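Local coordinates for protein endo-arabinase (Bacteroides thetaiotaomicron, PDB 5C0P) that probably hydrolyses glycosidic bonds in arabinan as a magnesium-binding endo-arabinase of glycoside hydrolase family 43, at residues L181-S186 against W247-E252; L220-R225 against G229-G234. All blocks are in the same frame, centred on the assembly; numbering follows the deposited sequence.

Contact 1: residues L181-S186 against W247-E252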
loop_
_atom_site.group_PDB
_atom_site.type_symbol
_atom_site.label_atom_id
_atom_site.label_comp_id
_atom_site.label_asym_id
_atom_site.label_seq_id
_atom_site.Cartn_x
_atom_site.Cartn_y
_atom_site.Cartn_z
ATOM N N LEU A 181 4.692 17.014 -3.357
ATOM C CA LEU A 181 5.030 16.624 -1.989
ATOM C C LEU A 181 3.888 16.944 -1.038
ATOM O O LEU A 181 3.499 18.101 -0.892
ATOM C CB LEU A 181 6.316 17.325 -1.534
ATOM C CG LEU A 181 6.728 17.088 -0.073
ATOM C CD1 LEU A 181 7.128 15.654 0.138
ATOM C CD2 LEU A 181 7.886 17.996 0.295
ATOM N N LEU A 182 3.358 15.905 -0.402
ATOM C CA LEU A 182 2.239 16.048 0.533
ATOM C C LEU A 182 2.701 16.441 1.934
ATOM O O LEU A 182 2.168 17.377 2.537
ATOM C CB LEU A 182 1.442 14.744 0.591
ATOM C CG LEU A 182 0.861 14.301 -0.757
ATOM C CD1 LEU A 182 -0.092 13.142 -0.563
ATOM C CD2 LEU A 182 0.154 15.439 -1.463
ATOM N N PHE A 183 3.691 15.716 2.441
ATOM C CA PHE A 183 4.270 16.008 3.751
ATOM C C PHE A 183 5.503 15.167 3.965
ATOM O O PHE A 183 5.753 14.219 3.212
ATOM C CB PHE A 183 3.265 15.778 4.899
ATOM C CG PHE A 183 2.695 14.384 4.969
ATOM C CD1 PHE A 183 3.372 13.361 5.628
ATOM C CD2 PHE A 183 1.455 14.114 4.420
ATOM C CE1 PHE A 183 2.827 12.087 5.711
ATOM C CE2 PHE A 183 0.898 12.847 4.503
ATOM C CZ PHE A 183 1.587 11.832 5.146
ATOM N N LYS A 184 6.273 15.543 4.979
ATOM C CA LYS A 184 7.395 14.750 5.446
ATOM C C LYS A 184 6.991 14.084 6.753
ATOM O O LYS A 184 6.166 14.615 7.492
ATOM C CB LYS A 184 8.613 15.642 5.650
ATOM C CG LYS A 184 9.023 16.386 4.390
ATOM C CD LYS A 184 10.243 17.261 4.612
ATOM C CE LYS A 184 10.758 17.781 3.273
ATOM N NZ LYS A 184 11.950 18.665 3.438
ATOM N N ALA A 185 7.582 12.931 7.040
ATOM C CA ALA A 185 7.180 12.137 8.201
ATOM C C ALA A 185 7.273 12.907 9.520
ATOM O O ALA A 185 6.448 12.705 10.424
ATOM C CB ALA A 185 7.983 10.844 8.276
ATOM N N SER A 186 8.259 13.792 9.639
ATOM C CA SER A 186 8.460 14.530 10.889
ATOM C C SER A 186 7.291 15.461 11.247
ATOM O O SER A 186 7.216 15.972 12.370
ATOM C CB SER A 186 9.748 15.350 10.828
ATOM O OG SER A 186 9.580 16.434 9.931
ATOM N N TRP A 247 -2.619 18.464 4.547
ATOM C CA TRP A 247 -2.815 17.297 5.382
ATOM C C TRP A 247 -2.501 17.633 6.841
ATOM O O TRP A 247 -1.438 18.171 7.156
ATOM C CB TRP A 247 -1.926 16.168 4.872
ATOM C CG TRP A 247 -2.386 15.645 3.552
ATOM C CD1 TRP A 247 -1.913 15.987 2.313
ATOM C CD2 TRP A 247 -3.434 14.701 3.336
ATOM N NE1 TRP A 247 -2.609 15.306 1.340
ATOM C CE2 TRP A 247 -3.546 14.505 1.947
ATOM C CE3 TRP A 247 -4.294 14.001 4.188
ATOM C CZ2 TRP A 247 -4.474 13.623 1.387
ATOM C CZ3 TRP A 247 -5.222 13.130 3.631
ATOM C CH2 TRP A 247 -5.302 12.948 2.248
ATOM N N VAL A 248 -3.444 17.336 7.727
ATOM C CA VAL A 248 -3.253 17.593 9.147
ATOM C C VAL A 248 -3.047 16.252 9.846
ATOM O O VAL A 248 -3.937 15.393 9.823
ATOM C CB VAL A 248 -4.458 18.339 9.756
ATOM C CG1 VAL A 248 -4.312 18.465 11.274
ATOM C CG2 VAL A 248 -4.619 19.725 9.112
ATOM N N GLN A 249 -1.864 16.066 10.432
ATOM C CA GLN A 249 -1.517 14.818 11.111
ATOM C C GLN A 249 -2.211 14.696 12.461
ATOM O O GLN A 249 -2.207 15.636 13.258
ATOM C CB GLN A 249 -0.005 14.733 11.333
ATOM C CG GLN A 249 0.828 14.958 10.073
ATOM C CD GLN A 249 0.660 13.849 9.060
ATOM O OE1 GLN A 249 0.398 12.695 9.411
ATOM N NE2 GLN A 249 0.815 14.192 7.781
ATOM N N GLU A 250 -2.791 13.530 12.729
ATOM C CA GLU A 250 -3.322 13.256 14.053
ATOM C C GLU A 250 -2.162 12.895 14.963
ATOM O O GLU A 250 -1.223 12.234 14.537
ATOM C CB GLU A 250 -4.341 12.124 13.997
ATOM C CG GLU A 250 -5.692 12.563 13.491
ATOM C CD GLU A 250 -6.336 13.582 14.406
ATOM O OE1 GLU A 250 -6.530 13.278 15.603
ATOM O OE2 GLU A 250 -6.643 14.694 13.936
ATOM N N PRO A 251 -2.219 13.344 16.220
ATOM C CA PRO A 251 -1.070 13.180 17.116
ATOM C C PRO A 251 -0.895 11.756 17.633
ATOM O O PRO A 251 0.204 11.431 18.081
ATOM C CB PRO A 251 -1.389 14.133 18.277
ATOM C CG PRO A 251 -2.888 14.299 18.234
ATOM C CD PRO A 251 -3.244 14.245 16.780
ATOM N N GLU A 252 -1.940 10.933 17.585
ATOM C CA GLU A 252 -1.857 9.574 18.128
ATOM C C GLU A 252 -1.934 8.535 17.018
ATOM O O GLU A 252 -2.685 8.710 16.050
ATOM C CB GLU A 252 -2.978 9.311 19.140
ATOM C CG GLU A 252 -3.141 10.384 20.212
ATOM C CD GLU A 252 -1.941 10.503 21.136
ATOM O OE1 GLU A 252 -1.154 9.535 21.233
ATOM O OE2 GLU A 252 -1.786 11.569 21.773
HETATM O O HOH W 1 -0.074 19.091 3.227
#
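F183 and W247 meet where two neighbouring blades of the family 43 five-bladed β-propeller lie against each other: strand 178-184 belongs to one antiparallel sheet, while Q249 lies on the edge strand 248-249 of the next, with W247 just before that range. No direct hydrogen bond crosses between the two segments; apolar packing, ring orientation and one water join them. F183 directs its ring edge toward the indole face of W247 in an offset edge-to-face arrangement, with the planes at 64° and its centroid 5.9 Å from that of the five-membered ring. With chi1 at 58°, the F183 ring is held over its own backbone, one edge turned to W247 and one face to Q249. Phenylalanine suits this buried place because both its edge and its face are used. Over that face comes Q249: its chain bends at chi2 (-67°) and brings NE2 3.2 Å above the ring plane, over the centre, with the amide standing steeply to the ring. The NH2 hydrogens, partly positive, would probably favour the π face. The other end of that amide is held too, since Q249 OE1 is hydrogen-bonded to W221 NE1. L182 runs beside W247 and points the same way, its CD1 lying 3.8 Å from W247 NE1. This leucine supplies only apolar carbon to the indole; the indole N-H is satisfied by V243 O, while M219 packs against L182, F183 and W247. Beside this apolar patch a single water bridges the two backbones, donating to L182 O and accepting from W247 N, each at 2.9 Å.

Contact 2: residues L220-R225 against G229-G234; sequences LWSSFR and GKYAIG
The carbonyl oxygen A232 O is approached by two donors of the facing strand. S222 OG gives it a 2.9 Å hydrogen bond from above the carbonyl plane, and S223 N adds a weak one. Serine fits because its small hydroxyl reaches the neighbouring backbone while also hydrogen-bonding to H261 N, tying the strand pair to a magnesium ligand. The S223-A232 pair is closed by A232 N to S223 O at 2.9 Å; in the next hydrogen-bonded pair G234 N donates to W221 O at 2.8 Å, almost straight at 166°. On the face shared with S222, F224 and Y231 meet obliquely, Y231 CD1 standing 3.7 Å above the F224 ring and offset toward its rim. Y231 CG lies anti to the backbone N (chi1 -164°), which carries the ring along the strand toward I233 until its OH lies against S222 CB; D205 holds that hydroxyl. On the face of A232, the methyl is small enough for R225 CG to rest on it at 3.6 Å, while D228 pairs with the guanidinium. At a positive phi that glycine adopts easily, G229 N donates to R225 O at 2.9 Å, closing this antiparallel β-hairpin, a unit of a propeller blade.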
loop_
_atom_site.group_PDB
_atom_site.type_symbol
_atom_site.label_atom_id
_atom_site.label_comp_id
_atom_site.label_asym_id
_atom_site.label_seq_id
_atom_site.Cartn_x
_atom_site.Cartn_y
_atom_site.Cartn_z
ATOM N N LEU A 220 -3.972 7.012 5.563
ATOM C CA LEU A 220 -3.213 6.169 6.473
ATOM C C LEU A 220 -1.801 6.031 5.931
ATOM O O LEU A 220 -1.577 6.039 4.711
ATOM C CB LEU A 220 -3.852 4.788 6.595
ATOM C CG LEU A 220 -5.283 4.778 7.133
ATOM C CD1 LEU A 220 -5.793 3.342 7.168
ATOM C CD2 LEU A 220 -5.357 5.408 8.513
ATOM N N TRP A 221 -0.840 5.917 6.836
ATOM C CA TRP A 221 0.542 5.673 6.455
ATOM C C TRP A 221 1.288 5.155 7.668
ATOM O O TRP A 221 0.769 5.210 8.783
ATOM C CB TRP A 221 1.190 6.949 5.893
ATOM C CG TRP A 221 1.287 8.095 6.860
ATOM C CD1 TRP A 221 0.272 8.892 7.302
ATOM C CD2 TRP A 221 2.482 8.586 7.471
ATOM N NE1 TRP A 221 0.763 9.845 8.171
ATOM C CE2 TRP A 221 2.118 9.675 8.287
ATOM C CE3 TRP A 221 3.824 8.201 7.408
ATOM C CZ2 TRP A 221 3.061 10.386 9.044
ATOM C CZ3 TRP A 221 4.756 8.905 8.158
ATOM C CH2 TRP A 221 4.370 9.988 8.960
ATOM N N SER A 222 2.498 4.643 7.461
ATOM C CA SER A 222 3.249 4.060 8.569
ATOM C C SER A 222 4.635 4.644 8.774
ATOM O O SER A 222 5.305 5.070 7.827
ATOM C CB SER A 222 3.365 2.546 8.403
ATOM O OG SER A 222 2.132 1.919 8.706
ATOM N N SER A 223 5.050 4.634 10.038
ATOM C CA SER A 223 6.385 5.031 10.457
ATOM C C SER A 223 6.647 4.419 11.822
ATOM O O SER A 223 5.882 3.578 12.284
ATOM C CB SER A 223 6.507 6.560 10.505
ATOM O OG SER A 223 7.864 6.956 10.525
ATOM N N PHE A 224 7.728 4.837 12.472
ATOM C CA PHE A 224 8.049 4.346 13.811
ATOM C C PHE A 224 7.736 5.402 14.860
ATOM O O PHE A 224 7.925 6.591 14.617
ATOM C CB PHE A 224 9.514 3.900 13.869
ATOM C CG PHE A 224 9.789 2.695 13.030
ATOM C CD1 PHE A 224 10.098 2.825 11.680
ATOM C CD2 PHE A 224 9.667 1.423 13.572
ATOM C CE1 PHE A 224 10.320 1.699 10.896
ATOM C CE2 PHE A 224 9.892 0.296 12.795
ATOM C CZ PHE A 224 10.216 0.437 11.456
ATOM N N ARG A 225 7.252 4.958 16.021
ATOM C CA ARG A 225 6.832 5.854 17.102
ATOM C C ARG A 225 8.005 6.312 17.942
ATOM O O ARG A 225 8.887 5.514 18.265
ATOM C CB ARG A 225 5.862 5.139 18.046
ATOM C CG ARG A 225 4.627 4.611 17.385
ATOM C CD ARG A 225 3.471 4.534 18.369
ATOM N NE ARG A 225 3.694 3.655 19.518
ATOM C CZ ARG A 225 2.712 3.278 20.331
ATOM N NH1 ARG A 225 1.478 3.700 20.090
ATOM N NH2 ARG A 225 2.948 2.480 21.364
ATOM N N GLY A 229 9.447 3.116 19.822
ATOM C CA GLY A 229 10.127 2.567 18.658
ATOM C C GLY A 229 9.301 1.579 17.854
ATOM O O GLY A 229 9.799 0.971 16.904
ATOM N N LYS A 230 8.038 1.404 18.229
ATOM C CA LYS A 230 7.149 0.505 17.482
ATOM C C LYS A 230 6.774 1.027 16.102
ATOM O O LYS A 230 6.603 2.225 15.890
ATOM C CB LYS A 230 5.865 0.231 18.265
ATOM C CG LYS A 230 6.047 -0.701 19.446
ATOM C CD LYS A 230 4.744 -0.864 20.207
ATOM C CE LYS A 230 4.914 -1.814 21.377
ATOM N NZ LYS A 230 3.727 -1.784 22.272
ATOM N N TYR A 231 6.624 0.104 15.159
ATOM C CA TYR A 231 6.040 0.423 13.872
ATOM C C TYR A 231 4.577 0.719 14.151
ATOM O O TYR A 231 3.986 0.129 15.071
ATOM C CB TYR A 231 6.159 -0.798 12.977
ATOM C CG TYR A 231 5.955 -0.586 11.493
ATOM C CD1 TYR A 231 6.602 0.435 10.807
ATOM C CD2 TYR A 231 5.149 -1.459 10.767
ATOM C CE1 TYR A 231 6.427 0.588 9.425
ATOM C CE2 TYR A 231 4.978 -1.325 9.400
ATOM C CZ TYR A 231 5.606 -0.296 8.739
ATOM O OH TYR A 231 5.437 -0.178 7.379
ATOM N N ALA A 232 3.985 1.625 13.384
ATOM C CA ALA A 232 2.621 2.052 13.680
ATOM C C ALA A 232 1.913 2.603 12.471
ATOM O O ALA A 232 2.536 2.894 11.438
ATOM C CB ALA A 232 2.624 3.098 14.794
ATOM N N ILE A 233 0.597 2.741 12.619
ATOM C CA ILE A 233 -0.257 3.359 11.616
ATOM C C ILE A 233 -0.622 4.748 12.109
ATOM O O ILE A 233 -1.142 4.909 13.233
ATOM C CB ILE A 233 -1.565 2.567 11.444
ATOM C CG1 ILE A 233 -1.269 1.084 11.179
ATOM C CG2 ILE A 233 -2.414 3.185 10.332
ATOM C CD1 ILE A 233 -2.489 0.183 11.386
ATOM N N GLY A 234 -0.323 5.753 11.290
ATOM C CA GLY A 234 -0.750 7.109 11.575
ATOM C C GLY A 234 -1.836 7.506 10.598
ATOM O O GLY A 234 -2.037 6.850 9.558
#

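W221 joins the two contacts, whose centres lie 12 Å apart. It belongs to the hairpin of contact 2, yet its indole reaches into contact 1: W221 CE2 packs 3.6 Å from F183 CE1, and W221 CH2 lies 3.6 Å from A185 CA. Strands 231-238 and 248-249 are neighbours in one sheet, so contact 1 fastens the edge of the blade that contains contact 2 to the preceding blade. Contact 2 is nearer the active site: the side chain of Y231 is about 6 Å from that of D136, predicted to tune the catalytic glutamate, that of F183 about 12 Å. Y231 also lies, by its side chain, about 4 Å from that of the magnesium ligand H261 and about 4 Å from a bound Tris molecule, probably from the crystallisation liquor, though it may mark the pocket.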